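Local coordinates for protein transcriptional regulator (Streptococcus dysgalactiae, PDB 4YV9) that acts as a DNA-binding transcriptional regulator in quorum sensing, serving as the receptor for short hydrophobic peptide (SHP) pheromones, at residues L187-L192 and E209-L214; I194-S199 and G232-K237; F227-G232 and Q249-F254. One frame throughout, in Å; residues are numbered along the deposited sequence.

Contact 1: L187-L192 and E209-L214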
ATOM      1  N   LEU B 187       7.247 -12.001  -4.387  1.00 35.59           N
ATOM      2  CA  LEU B 187       7.205 -13.335  -4.987  1.00 37.44           C
ATOM      3  C   LEU B 187       8.220 -13.502  -6.122  1.00 38.39           C
ATOM      4  O   LEU B 187       8.681 -14.614  -6.387  1.00 42.52           O
ATOM      5  CB  LEU B 187       5.800 -13.648  -5.504  1.00 36.20           C
ATOM      6  CG  LEU B 187       4.708 -13.876  -4.451  1.00 37.97           C
ATOM      7  CD1 LEU B 187       3.524 -14.551  -5.113  1.00 45.82           C
ATOM      8  CD2 LEU B 187       5.211 -14.712  -3.267  1.00 39.24           C
ATOM      9  N   SER B 188       8.558 -12.407  -6.804  1.00 36.39           N
ATOM     10  CA  SER B 188       9.575 -12.465  -7.849  1.00 36.57           C
ATOM     11  C   SER B 188      10.930 -12.745  -7.215  1.00 37.46           C
ATOM     12  O   SER B 188      11.702 -13.566  -7.717  1.00 37.80           O
ATOM     13  CB  SER B 188       9.628 -11.166  -8.665  1.00 37.83           C
ATOM     14  OG  SER B 188       8.395 -10.929  -9.324  1.00 37.70           O
ATOM     15  N   ILE B 189      11.216 -12.055  -6.116  1.00 32.98           N
ATOM     16  CA  ILE B 189      12.442 -12.306  -5.366  1.00 35.12           C
ATOM     17  C   ILE B 189      12.495 -13.760  -4.868  1.00 38.33           C
ATOM     18  O   ILE B 189      13.542 -14.406  -4.945  1.00 41.74           O
ATOM     19  CB  ILE B 189      12.579 -11.323  -4.183  1.00 38.53           C
ATOM     20  CG1 ILE B 189      12.781  -9.896  -4.720  1.00 37.42           C
ATOM     21  CG2 ILE B 189      13.745 -11.733  -3.267  1.00 44.12           C
ATOM     22  CD1 ILE B 189      12.738  -8.817  -3.667  1.00 38.74           C
ATOM     23  N   ASN B 190      11.363 -14.270  -4.386  1.00 41.18           N
ATOM     24  CA  ASN B 190      11.245 -15.668  -3.956  1.00 42.17           C
ATOM     25  C   ASN B 190      11.615 -16.624  -5.091  1.00 44.07           C
ATOM     26  O   ASN B 190      12.317 -17.607  -4.887  1.00 41.99           O
ATOM     27  CB  ASN B 190       9.821 -15.958  -3.450  1.00 41.67           C
ATOM     28  CG  ASN B 190       9.681 -17.354  -2.831  1.00 55.89           C
ATOM     29  OD1 ASN B 190      10.283 -17.649  -1.801  1.00 52.21           O
ATOM     30  ND2 ASN B 190       8.864 -18.203  -3.448  1.00 58.06           N
ATOM     31  N   CYS B 191      11.155 -16.324  -6.300  1.00 46.56           N
ATOM     32  CA  CYS B 191      11.494 -17.176  -7.430  1.00 49.21           C
ATOM     33  C   CYS B 191      12.975 -17.053  -7.773  1.00 48.18           C
ATOM     34  O   CYS B 191      13.618 -18.044  -8.119  1.00 49.46           O
ATOM     35  CB  CYS B 191      10.648 -16.836  -8.659  1.00 42.19           C
ATOM     36  SG  CYS B 191      10.697 -18.132  -9.923  1.00 49.72           S
ATOM     37  N   LEU B 192      13.502 -15.835  -7.684  1.00 41.63           N
ATOM     38  CA  LEU B 192      14.914 -15.585  -7.953  1.00 47.14           C
ATOM     39  C   LEU B 192      15.802 -16.406  -7.018  1.00 39.83           C
ATOM     40  O   LEU B 192      16.818 -16.955  -7.432  1.00 42.01           O
ATOM     41  CB  LEU B 192      15.231 -14.092  -7.815  1.00 47.47           C
ATOM     42  CG  LEU B 192      16.710 -13.689  -7.871  1.00 43.53           C
ATOM     43  CD1 LEU B 192      17.389 -14.198  -9.148  1.00 39.46           C
ATOM     44  CD2 LEU B 192      16.887 -12.184  -7.739  1.00 43.06           C
ATOM     45  N   GLU B 209      16.431  -8.335 -13.691  1.00 47.57           N
ATOM     46  CA  GLU B 209      15.998  -7.206 -14.516  1.00 50.40           C
ATOM     47  C   GLU B 209      14.557  -6.773 -14.176  1.00 48.43           C
ATOM     48  O   GLU B 209      14.293  -5.584 -14.010  1.00 43.84           O
ATOM     49  CB  GLU B 209      16.129  -7.562 -15.998  1.00 49.68           C
ATOM     50  CG  GLU B 209      15.692  -6.472 -16.948  1.00 71.79           C
ATOM     51  CD  GLU B 209      14.217  -6.563 -17.306  1.00 74.77           C
ATOM     52  OE1 GLU B 209      13.605  -7.622 -17.050  1.00 76.42           O
ATOM     53  OE2 GLU B 209      13.682  -5.574 -17.834  1.00 70.59           O
ATOM     54  N   LYS B 210      13.638  -7.734 -14.061  1.00 48.74           N
ATOM     55  CA  LYS B 210      12.254  -7.437 -13.672  1.00 42.23           C
ATOM     56  C   LYS B 210      12.169  -6.805 -12.283  1.00 39.21           C
ATOM     57  O   LYS B 210      11.454  -5.830 -12.085  1.00 39.05           O
ATOM     58  CB  LYS B 210      11.386  -8.698 -13.692  1.00 41.49           C
ATOM     59  CG  LYS B 210      11.331  -9.419 -15.024  1.00 46.69           C
ATOM     60  CD  LYS B 210      10.770  -8.535 -16.135  1.00 50.92           C
ATOM     61  CE  LYS B 210       9.329  -8.147 -15.904  1.00 49.12           C
ATOM     62  NZ  LYS B 210       8.839  -7.301 -17.063  1.00 49.84           N
ATOM     63  N   ILE B 211      12.890  -7.367 -11.318  1.00 39.01           N
ATOM     64  CA  ILE B 211      12.844  -6.847  -9.953  1.00 36.04           C
ATOM     65  C   ILE B 211      13.387  -5.420  -9.912  1.00 39.72           C
ATOM     66  O   ILE B 211      12.827  -4.561  -9.248  1.00 41.30           O
ATOM     67  CB  ILE B 211      13.617  -7.751  -8.976  1.00 38.45           C
ATOM     68  CG1 ILE B 211      12.846  -9.063  -8.750  1.00 39.34           C
ATOM     69  CG2 ILE B 211      13.810  -7.052  -7.632  1.00 38.60           C
ATOM     70  CD1 ILE B 211      13.733 -10.232  -8.230  1.00 36.05           C
ATOM     71  N   GLU B 212      14.462  -5.159 -10.644  1.00 45.70           N
ATOM     72  CA  GLU B 212      15.016  -3.812 -10.687  1.00 43.14           C
ATOM     73  C   GLU B 212      13.981  -2.842 -11.236  1.00 44.15           C
ATOM     74  O   GLU B 212      13.857  -1.713 -10.746  1.00 43.13           O
ATOM     75  CB  GLU B 212      16.283  -3.765 -11.540  1.00 46.61           C
ATOM     76  CG  GLU B 212      17.460  -4.461 -10.903  1.00 52.19           C
ATOM     77  CD  GLU B 212      18.652  -4.571 -11.838  1.00 63.83           C
ATOM     78  OE1 GLU B 212      18.482  -4.383 -13.064  1.00 66.96           O
ATOM     79  OE2 GLU B 212      19.760  -4.839 -11.335  1.00 63.24           O
ATOM     80  N   PHE B 213      13.246  -3.283 -12.256  1.00 37.11           N
ATOM     81  CA  PHE B 213      12.219  -2.441 -12.855  1.00 43.10           C
ATOM     82  C   PHE B 213      11.080  -2.188 -11.865  1.00 44.21           C
ATOM     83  O   PHE B 213      10.599  -1.068 -11.754  1.00 38.05           O
ATOM     84  CB  PHE B 213      11.678  -3.072 -14.134  1.00 41.31           C
ATOM     85  CG  PHE B 213      10.628  -2.248 -14.803  1.00 46.47           C
ATOM     86  CD1 PHE B 213      10.939  -1.005 -15.324  1.00 46.00           C
ATOM     87  CD2 PHE B 213       9.321  -2.698 -14.888  1.00 53.60           C
ATOM     88  CE1 PHE B 213       9.964  -0.226 -15.933  1.00 52.77           C
ATOM     89  CE2 PHE B 213       8.345  -1.923 -15.497  1.00 48.33           C
ATOM     90  CZ  PHE B 213       8.670  -0.692 -16.017  1.00 50.31           C
ATOM     91  N   LEU B 214      10.662  -3.231 -11.149  1.00 37.49           N
ATOM     92  CA  LEU B 214       9.569  -3.124 -10.187  1.00 37.44           C
ATOM     93  C   LEU B 214       9.938  -2.235  -8.999  1.00 40.42           C
ATOM     94  O   LEU B 214       9.064  -1.647  -8.369  1.00 43.72           O
ATOM     95  CB  LEU B 214       9.160  -4.508  -9.665  1.00 37.20           C
ATOM     96  CG  LEU B 214       8.482  -5.507 -10.605  1.00 39.82           C
ATOM     97  CD1 LEU B 214       8.442  -6.860  -9.915  1.00 37.99           C
ATOM     98  CD2 LEU B 214       7.077  -5.073 -11.004  1.00 41.26           C
TER
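Ile-211 reaches Ile-189 and Leu-192 with an extended branch: its CG1 stands anti to the carbonyl carbon (chi1 -72°) and chi2, 159°, carries CD1 onward. Ile-189 offers its own CG1 from the same kind of first torsion. Ile-211 is the centre of the contact. Its CD1 methyl lies 3.7 Å from Ile-189 CG1, the two isoleucine side chains crossing at about a right angle, and equally 3.7 Å from Leu-192 CD2. One step back along the same branch, Ile-211 CG1 packs on Ser-188 CB at 3.8 Å, close to where the backbones come nearest, Ser-188 CA and Ile-211 CA being 6.8 Å apart. Leu-214 adds a looser touch one turn further on, its CD1 lying 4.1 Å from Ser-188 OG. That hydroxyl is hydrogen-bonded within its own helix to Val-184 O. All five touching residues are buried and the interface is wholly van der Waals. Phe-227 of helix 221-236 covers Leu-192 and Ile-211 together, and Ile-189, besides meeting Ile-211, packs on a modified side chain of the bound peptide. The axes of the two segments run nearly antiparallel, at 157°, with a closest approach of 10.1 Å. Helices 179-197 and 201-215 thus form an antiparallel helical hairpin of the kind that builds TPR-like domains, consistent with the assignment of this C-terminal region of Rgg regulators to the TPR clan, here with one helix also facing the bound peptide.

Contact 2: I194-S199 and G232-K237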
ATOM      1  N   ILE B 194      15.117 -19.341  -5.692  1.00 50.11           N
ATOM      2  CA  ILE B 194      15.074 -20.723  -6.163  1.00 49.62           C
ATOM      3  C   ILE B 194      15.893 -20.902  -7.437  1.00 50.02           C
ATOM      4  O   ILE B 194      16.596 -21.899  -7.609  1.00 56.20           O
ATOM      5  CB  ILE B 194      13.621 -21.171  -6.415  1.00 51.78           C
ATOM      6  CG1 ILE B 194      12.802 -21.029  -5.134  1.00 57.58           C
ATOM      7  CG2 ILE B 194      13.576 -22.600  -6.915  1.00 57.96           C
ATOM      8  CD1 ILE B 194      11.355 -21.434  -5.282  1.00 59.23           C
ATOM      9  N   SER B 195      15.808 -19.916  -8.322  1.00 54.07           N
ATOM     10  CA  SER B 195      16.518 -19.955  -9.590  1.00 48.63           C
ATOM     11  C   SER B 195      18.021 -19.964  -9.379  1.00 50.32           C
ATOM     12  O   SER B 195      18.754 -20.662 -10.082  1.00 53.27           O
ATOM     13  CB  SER B 195      16.121 -18.761 -10.458  1.00 47.69           C
ATOM     14  OG  SER B 195      14.789 -18.913 -10.906  1.00 54.57           O
ATOM     15  N   ILE B 196      18.475 -19.180  -8.411  1.00 53.39           N
ATOM     16  CA  ILE B 196      19.884 -19.179  -8.057  1.00 54.66           C
ATOM     17  C   ILE B 196      20.280 -20.535  -7.463  1.00 55.32           C
ATOM     18  O   ILE B 196      21.266 -21.138  -7.895  1.00 58.77           O
ATOM     19  CB  ILE B 196      20.215 -18.050  -7.070  1.00 53.25           C
ATOM     20  CG1 ILE B 196      19.978 -16.692  -7.722  1.00 45.63           C
ATOM     21  CG2 ILE B 196      21.669 -18.137  -6.641  1.00 62.45           C
ATOM     22  CD1 ILE B 196      19.917 -15.557  -6.724  1.00 43.12           C
ATOM     23  N   ASP B 197      19.494 -21.013  -6.496  1.00 63.03           N
ATOM     24  CA  ASP B 197      19.736 -22.304  -5.842  1.00 62.68           C
ATOM     25  C   ASP B 197      19.917 -23.431  -6.845  1.00 62.39           C
ATOM     26  O   ASP B 197      20.815 -24.249  -6.714  1.00 63.62           O
ATOM     27  CB  ASP B 197      18.583 -22.670  -4.902  1.00 71.47           C
ATOM     28  CG  ASP B 197      18.608 -21.888  -3.601  1.00 77.87           C
ATOM     29  OD1 ASP B 197      19.691 -21.383  -3.228  1.00 82.68           O
ATOM     30  OD2 ASP B 197      17.543 -21.787  -2.949  1.00 72.50           O
ATOM     31  N   TYR B 198      19.049 -23.461  -7.845  1.00 63.34           N
ATOM     32  CA  TYR B 198      19.064 -24.497  -8.863  1.00 64.67           C
ATOM     33  C   TYR B 198      20.002 -24.149 -10.019  1.00 63.56           C
ATOM     34  O   TYR B 198      20.069 -24.880 -11.009  1.00 66.82           O
ATOM     35  CB  TYR B 198      17.649 -24.728  -9.393  1.00 74.89           C
ATOM     36  CG  TYR B 198      16.747 -25.547  -8.497  1.00 85.05           C
ATOM     37  CD1 TYR B 198      17.273 -26.442  -7.576  1.00 94.17           C
ATOM     38  CD2 TYR B 198      15.362 -25.436  -8.586  1.00 80.46           C
ATOM     39  CE1 TYR B 198      16.446 -27.200  -6.760  1.00 96.85           C
ATOM     40  CE2 TYR B 198      14.529 -26.189  -7.777  1.00 82.27           C
ATOM     41  CZ  TYR B 198      15.075 -27.066  -6.864  1.00 93.70           C
ATOM     42  OH  TYR B 198      14.253 -27.822  -6.056  1.00101.08           O
ATOM     43  N   SER B 199      20.714 -23.031  -9.890  1.00 61.67           N
ATOM     44  CA  SER B 199      21.699 -22.594 -10.884  1.00 66.40           C
ATOM     45  C   SER B 199      21.088 -22.318 -12.263  1.00 64.59           C
ATOM     46  O   SER B 199      21.751 -22.491 -13.287  1.00 64.89           O
ATOM     47  CB  SER B 199      22.826 -23.630 -11.015  1.00 73.79           C
ATOM     48  OG  SER B 199      23.472 -23.856  -9.772  1.00 78.52           O
ATOM     49  N   GLY B 232      23.392 -10.330  -4.485  1.00 46.29           N
ATOM     50  CA  GLY B 232      24.770 -10.547  -4.078  1.00 44.08           C
ATOM     51  C   GLY B 232      25.077 -12.030  -4.113  1.00 57.98           C
ATOM     52  O   GLY B 232      26.161 -12.451  -4.530  1.00 59.57           O
ATOM     53  N   TYR B 233      24.097 -12.823  -3.687  1.00 55.12           N
ATOM     54  CA  TYR B 233      24.208 -14.281  -3.684  1.00 58.38           C
ATOM     55  C   TYR B 233      24.347 -14.813  -5.111  1.00 58.84           C
ATOM     56  O   TYR B 233      25.159 -15.704  -5.384  1.00 61.39           O
ATOM     57  CB  TYR B 233      22.990 -14.883  -2.974  1.00 60.22           C
ATOM     58  CG  TYR B 233      22.882 -16.393  -2.979  1.00 66.57           C
ATOM     59  CD1 TYR B 233      23.969 -17.200  -2.661  1.00 72.14           C
ATOM     60  CD2 TYR B 233      21.667 -17.011  -3.265  1.00 72.96           C
ATOM     61  CE1 TYR B 233      23.854 -18.583  -2.652  1.00 77.72           C
ATOM     62  CE2 TYR B 233      21.541 -18.385  -3.254  1.00 79.45           C
ATOM     63  CZ  TYR B 233      22.634 -19.166  -2.953  1.00 80.02           C
ATOM     64  OH  TYR B 233      22.498 -20.533  -2.953  1.00 87.62           O
ATOM     65  N   TYR B 234      23.565 -14.245  -6.022  1.00 55.32           N
ATOM     66  CA  TYR B 234      23.689 -14.547  -7.444  1.00 57.29           C
ATOM     67  C   TYR B 234      25.071 -14.171  -7.967  1.00 53.04           C
ATOM     68  O   TYR B 234      25.673 -14.921  -8.729  1.00 55.51           O
ATOM     69  CB  TYR B 234      22.604 -13.814  -8.234  1.00 56.62           C
ATOM     70  CG  TYR B 234      22.843 -13.726  -9.723  1.00 54.90           C
ATOM     71  CD1 TYR B 234      22.507 -14.778 -10.560  1.00 49.12           C
ATOM     72  CD2 TYR B 234      23.385 -12.582 -10.290  1.00 61.01           C
ATOM     73  CE1 TYR B 234      22.703 -14.698 -11.912  1.00 58.42           C
ATOM     74  CE2 TYR B 234      23.587 -12.488 -11.654  1.00 64.73           C
ATOM     75  CZ  TYR B 234      23.243 -13.551 -12.460  1.00 64.63           C
ATOM     76  OH  TYR B 234      23.441 -13.475 -13.818  1.00 66.99           O
ATOM     77  N   LYS B 235      25.562 -13.006  -7.551  1.00 57.99           N
ATOM     78  CA  LYS B 235      26.881 -12.530  -7.962  1.00 58.64           C
ATOM     79  C   LYS B 235      27.972 -13.469  -7.464  1.00 65.43           C
ATOM     80  O   LYS B 235      28.915 -13.792  -8.198  1.00 65.98           O
ATOM     81  CB  LYS B 235      27.143 -11.116  -7.439  1.00 55.72           C
ATOM     82  CG  LYS B 235      26.297 -10.031  -8.075  1.00 62.47           C
ATOM     83  CD  LYS B 235      26.700  -8.667  -7.540  1.00 67.99           C
ATOM     84  CE  LYS B 235      25.619  -7.634  -7.789  1.00 70.33           C
ATOM     85  NZ  LYS B 235      26.015  -6.295  -7.273  1.00 77.52           N
ATOM     86  N   LEU B 236      27.841 -13.892  -6.209  1.00 60.28           N
ATOM     87  CA  LEU B 236      28.798 -14.812  -5.614  1.00 65.47           C
ATOM     88  C   LEU B 236      28.862 -16.112  -6.403  1.00 68.73           C
ATOM     89  O   LEU B 236      29.944 -16.567  -6.766  1.00 76.98           O
ATOM     90  CB  LEU B 236      28.442 -15.102  -4.155  1.00 63.12           C
ATOM     91  CG  LEU B 236      29.339 -16.144  -3.480  1.00 71.95           C
ATOM     92  CD1 LEU B 236      30.804 -15.767  -3.633  1.00 72.08           C
ATOM     93  CD2 LEU B 236      28.980 -16.297  -2.013  1.00 74.18           C
ATOM     94  N   LYS B 237      27.703 -16.692  -6.695  1.00 63.83           N
ATOM     95  CA  LYS B 237      27.642 -17.956  -7.421  1.00 69.41           C
ATOM     96  C   LYS B 237      28.229 -17.855  -8.822  1.00 78.89           C
ATOM     97  O   LYS B 237      28.265 -18.840  -9.557  1.00 86.12           O
ATOM     98  CB  LYS B 237      26.201 -18.457  -7.503  1.00 73.51           C
ATOM     99  CG  LYS B 237      25.847 -19.480  -6.439  1.00 78.69           C
ATOM    100  CD  LYS B 237      24.952 -20.569  -7.009  1.00 79.47           C
ATOM    101  CE  LYS B 237      24.450 -21.507  -5.921  1.00 81.88           C
ATOM    102  NZ  LYS B 237      23.577 -22.579  -6.475  1.00 82.81           N
TER
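Ile-196 and Asp-197, in the last turn of helix 179-197, meet Tyr-233 and Lys-237 at the end of helix 221-236, joining two helices of the TPR-like repeat domain that are separated in sequence by helix 201-215. The helix end at Ser-199 is a Schellman motif, with positive phi (62°), and its carbonyl Ile-196 O accepts two bonds. Ser-199 N, in the same segment, bonds it at 2.8 Å, while Lys-237 NZ donates from across the contact at 3.1 Å. The two donors approach from opposite faces of the carbonyl plane, the ammonium tilted 32° out of it. The lysine charge at this C-terminal helix end would be expected to interact favourably with the helix dipole. Asp-197 takes a different donor: Tyr-233 OH donates a hydrogen bond to Asp-197 OD1 at 2.9 Å, meeting that oxygen nearly along its C-O axis. The carboxylate oxygen lies at the ring edge and in the ring plane, although the two flat groups are turned 66° apart. Lys-237 NZ stays 5.2 Å from Asp-197 OD1, so any attraction between the charges acts without direct contact. Ile-196, a buried residue, provides the apolar part of the contact. Its CG1, anti to the carbonyl carbon, carries CD1 to Tyr-234 CB at 3.5 Å. Tyr-234 also packs on Ser-204 and Ile-208 of helix 201-215, and the Tyr-233 ring makes an edge-to-face contact with His-269. Over one face of the Tyr-233 ring sits Ile-196 CG2, 3.4 Å from CE2.

Contact 3: F227-G232 and Q249-F254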
ATOM      1  N   PHE B 227      16.670  -7.998  -1.774  1.00 40.51           N
ATOM      2  CA  PHE B 227      17.242  -8.054  -3.121  1.00 38.92           C
ATOM      3  C   PHE B 227      18.745  -7.759  -3.117  1.00 35.26           C
ATOM      4  O   PHE B 227      19.492  -8.337  -3.900  1.00 38.50           O
ATOM      5  CB  PHE B 227      16.507  -7.083  -4.039  1.00 36.18           C
ATOM      6  CG  PHE B 227      16.918  -7.172  -5.485  1.00 41.07           C
ATOM      7  CD1 PHE B 227      16.898  -8.384  -6.162  1.00 42.74           C
ATOM      8  CD2 PHE B 227      17.311  -6.041  -6.171  1.00 42.61           C
ATOM      9  CE1 PHE B 227      17.274  -8.465  -7.492  1.00 43.11           C
ATOM     10  CE2 PHE B 227      17.688  -6.118  -7.505  1.00 51.05           C
ATOM     11  CZ  PHE B 227      17.667  -7.333  -8.160  1.00 48.74           C
ATOM     12  N   LEU B 228      19.196  -6.865  -2.241  1.00 35.87           N
ATOM     13  CA  LEU B 228      20.640  -6.637  -2.093  1.00 39.88           C
ATOM     14  C   LEU B 228      21.327  -7.954  -1.736  1.00 38.44           C
ATOM     15  O   LEU B 228      22.382  -8.283  -2.264  1.00 38.65           O
ATOM     16  CB  LEU B 228      20.921  -5.586  -1.014  1.00 36.68           C
ATOM     17  CG  LEU B 228      22.382  -5.284  -0.695  1.00 37.54           C
ATOM     18  CD1 LEU B 228      23.106  -4.794  -1.933  1.00 42.40           C
ATOM     19  CD2 LEU B 228      22.427  -4.235   0.401  1.00 39.00           C
ATOM     20  N   TYR B 229      20.697  -8.718  -0.851  1.00 41.01           N
ATOM     21  CA  TYR B 229      21.303  -9.956  -0.375  1.00 49.55           C
ATOM     22  C   TYR B 229      21.289 -11.012  -1.472  1.00 45.11           C
ATOM     23  O   TYR B 229      22.298 -11.623  -1.759  1.00 46.07           O
ATOM     24  CB  TYR B 229      20.577 -10.484   0.863  1.00 48.86           C
ATOM     25  CG  TYR B 229      21.258 -11.704   1.446  1.00 47.98           C
ATOM     26  CD1 TYR B 229      20.996 -12.978   0.944  1.00 46.29           C
ATOM     27  CD2 TYR B 229      22.161 -11.585   2.491  1.00 39.99           C
ATOM     28  CE1 TYR B 229      21.607 -14.093   1.467  1.00 46.51           C
ATOM     29  CE2 TYR B 229      22.775 -12.699   3.021  1.00 44.29           C
ATOM     30  CZ  TYR B 229      22.495 -13.949   2.500  1.00 44.06           C
ATOM     31  OH  TYR B 229      23.109 -15.058   3.017  1.00 49.07           O
ATOM     32  N   VAL B 230      20.128 -11.185  -2.092  1.00 45.81           N
ATOM     33  CA  VAL B 230      19.878 -12.281  -3.014  1.00 41.82           C
ATOM     34  C   VAL B 230      20.666 -12.104  -4.302  1.00 44.52           C
ATOM     35  O   VAL B 230      21.244 -13.055  -4.840  1.00 48.70           O
ATOM     36  CB  VAL B 230      18.362 -12.372  -3.324  1.00 42.68           C
ATOM     37  CG1 VAL B 230      18.102 -13.313  -4.494  1.00 42.20           C
ATOM     38  CG2 VAL B 230      17.590 -12.805  -2.067  1.00 39.80           C
ATOM     39  N   HIS B 231      20.689 -10.870  -4.792  1.00 43.90           N
ATOM     40  CA  HIS B 231      21.467 -10.534  -5.973  1.00 45.48           C
ATOM     41  C   HIS B 231      22.963 -10.711  -5.686  1.00 48.75           C
ATOM     42  O   HIS B 231      23.711 -11.199  -6.530  1.00 48.48           O
ATOM     43  CB  HIS B 231      21.151  -9.102  -6.415  1.00 44.75           C
ATOM     44  CG  HIS B 231      21.750  -8.730  -7.733  1.00 54.60           C
ATOM     45  ND1 HIS B 231      21.963  -7.421  -8.110  1.00 65.36           N
ATOM     46  CD2 HIS B 231      22.178  -9.491  -8.767  1.00 57.97           C
ATOM     47  CE1 HIS B 231      22.505  -7.394  -9.315  1.00 61.22           C
ATOM     48  NE2 HIS B 231      22.643  -8.637  -9.737  1.00 57.84           N
ATOM     49  N   GLY B 232      23.392 -10.330  -4.485  1.00 46.29           N
ATOM     50  CA  GLY B 232      24.770 -10.547  -4.078  1.00 44.08           C
ATOM     51  C   GLY B 232      25.077 -12.030  -4.113  1.00 57.98           C
ATOM     52  O   GLY B 232      26.161 -12.451  -4.530  1.00 59.57           O
ATOM     53  N   GLN B 249      26.385  -6.181   3.645  1.00 39.85           N
ATOM     54  CA  GLN B 249      25.670  -4.905   3.776  1.00 39.50           C
ATOM     55  C   GLN B 249      24.195  -5.116   4.126  1.00 40.90           C
ATOM     56  O   GLN B 249      23.641  -4.430   4.993  1.00 43.66           O
ATOM     57  CB  GLN B 249      25.796  -4.087   2.483  1.00 39.13           C
ATOM     58  CG  GLN B 249      27.215  -3.558   2.241  1.00 45.76           C
ATOM     59  CD  GLN B 249      27.363  -2.930   0.873  1.00 51.63           C
ATOM     60  OE1 GLN B 249      26.399  -2.841   0.128  1.00 50.16           O
ATOM     61  NE2 GLN B 249      28.568  -2.490   0.541  1.00 56.98           N
ATOM     62  N   ALA B 250      23.563  -6.078   3.463  1.00 41.40           N
ATOM     63  CA  ALA B 250      22.167  -6.393   3.760  1.00 39.77           C
ATOM     64  C   ALA B 250      22.018  -6.839   5.204  1.00 39.78           C
ATOM     65  O   ALA B 250      21.071  -6.440   5.874  1.00 40.77           O
ATOM     66  CB  ALA B 250      21.633  -7.461   2.816  1.00 35.32           C
ATOM     67  N   LEU B 251      22.962  -7.650   5.691  1.00 34.30           N
ATOM     68  CA  LEU B 251      22.915  -8.114   7.076  1.00 39.51           C
ATOM     69  C   LEU B 251      22.959  -6.924   8.026  1.00 37.95           C
ATOM     70  O   LEU B 251      22.196  -6.865   8.995  1.00 37.45           O
ATOM     71  CB  LEU B 251      24.078  -9.076   7.391  1.00 41.14           C
ATOM     72  CG  LEU B 251      24.062 -10.461   6.741  1.00 43.48           C
ATOM     73  CD1 LEU B 251      25.299 -11.303   7.125  1.00 42.49           C
ATOM     74  CD2 LEU B 251      22.779 -11.195   7.082  1.00 41.52           C
ATOM     75  N   GLN B 252      23.876  -5.998   7.753  1.00 31.81           N
ATOM     76  CA  GLN B 252      24.021  -4.780   8.551  1.00 41.01           C
ATOM     77  C   GLN B 252      22.714  -3.985   8.610  1.00 39.46           C
ATOM     78  O   GLN B 252      22.351  -3.447   9.662  1.00 32.99           O
ATOM     79  CB  GLN B 252      25.125  -3.881   7.983  1.00 47.08           C
ATOM     80  CG  GLN B 252      26.546  -4.415   8.119  1.00 61.72           C
ATOM     81  CD  GLN B 252      27.580  -3.462   7.521  1.00 77.71           C
ATOM     82  OE1 GLN B 252      27.695  -2.307   7.938  1.00 82.39           O
ATOM     83  NE2 GLN B 252      28.333  -3.946   6.536  1.00 86.52           N
ATOM     84  N   ILE B 253      22.012  -3.910   7.482  1.00 37.94           N
ATOM     85  CA  ILE B 253      20.731  -3.193   7.435  1.00 33.46           C
ATOM     86  C   ILE B 253      19.726  -3.822   8.422  1.00 35.13           C
ATOM     87  O   ILE B 253      19.174  -3.129   9.275  1.00 35.04           O
ATOM     88  CB  ILE B 253      20.150  -3.179   5.997  1.00 32.86           C
ATOM     89  CG1 ILE B 253      21.057  -2.347   5.090  1.00 33.15           C
ATOM     90  CG2 ILE B 253      18.740  -2.599   5.984  1.00 32.88           C
ATOM     91  CD1 ILE B 253      20.658  -2.329   3.638  1.00 36.72           C
ATOM     92  N   PHE B 254      19.500  -5.131   8.317  1.00 34.26           N
ATOM     93  CA  PHE B 254      18.639  -5.843   9.272  1.00 32.31           C
ATOM     94  C   PHE B 254      19.065  -5.544  10.713  1.00 36.84           C
ATOM     95  O   PHE B 254      18.234  -5.266  11.579  1.00 35.95           O
ATOM     96  CB  PHE B 254      18.689  -7.360   9.046  1.00 35.23           C
ATOM     97  CG  PHE B 254      18.070  -7.823   7.758  1.00 40.08           C
ATOM     98  CD1 PHE B 254      16.868  -7.291   7.304  1.00 41.08           C
ATOM     99  CD2 PHE B 254      18.685  -8.812   7.005  1.00 39.45           C
ATOM    100  CE1 PHE B 254      16.297  -7.739   6.117  1.00 35.92           C
ATOM    101  CE2 PHE B 254      18.127  -9.254   5.817  1.00 40.21           C
ATOM    102  CZ  PHE B 254      16.929  -8.721   5.371  1.00 33.80           C
TER
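Leu-228 and Tyr-229 meet Ala-250 through aliphatic contacts. The backbones come nearest at Tyr-229 and Ala-250, with CA atoms 5.5 Å apart, and there the CB of Tyr-229 packs on Ala-250 CB at 3.8 Å. The segment axes approach to 9.0 Å at 158°, the small Ala-250 side chain facing Tyr-229 where the backbones are nearest. For Leu-228, chi1 177° sets CG anti to the backbone N, and from CG the CD2 branch meets the other helix. This methyl lies 4.1 Å from Ala-250 CB. It also touches the CD1 of Ile-253, 4.2 Å away, and the CB of Gln-249. The side chains of Leu-228 and Gln-249 cross at about a right angle.

Aromatic contacts are made by Tyr-229. The CB of Ala-250 sits at its ring edge, near the ring plane, and Leu-251 CD2 lies 4.3 Å from Tyr-229 CE2. Beyond the pair, the same ring packs edge-to-face with Tyr-266 and with His-269 of helix 260-273.

Contacts with another chain continue the apolar surface, since Leu-228 and Ile-253 both pack on Leu-257 of the second subunit. This is the antiparallel helix pairing of a TPR-like repeat domain, here adjoining the subunit interface.

The three contacts follow the C-terminal helices of the repeat domain, their centres 13 to 15 Å apart. Contact 1 pairs helices 179-197 and 201-215, contact 3 pairs 221-236 and 242-256, and contact 2 joins the first helix of one pair to the first of the other. Along the chain contact 1 closes before contact 3 opens, whereas contact 2 alternates with both; it shares Gly-232 with contact 3. Contacts 1 and 3 touch directly, Leu-192 CD2 lying 3.6 Å from Val-230 CG1. Together they join successive helices between the bound peptide, beside contact 1, and the second subunit, beside contact 3.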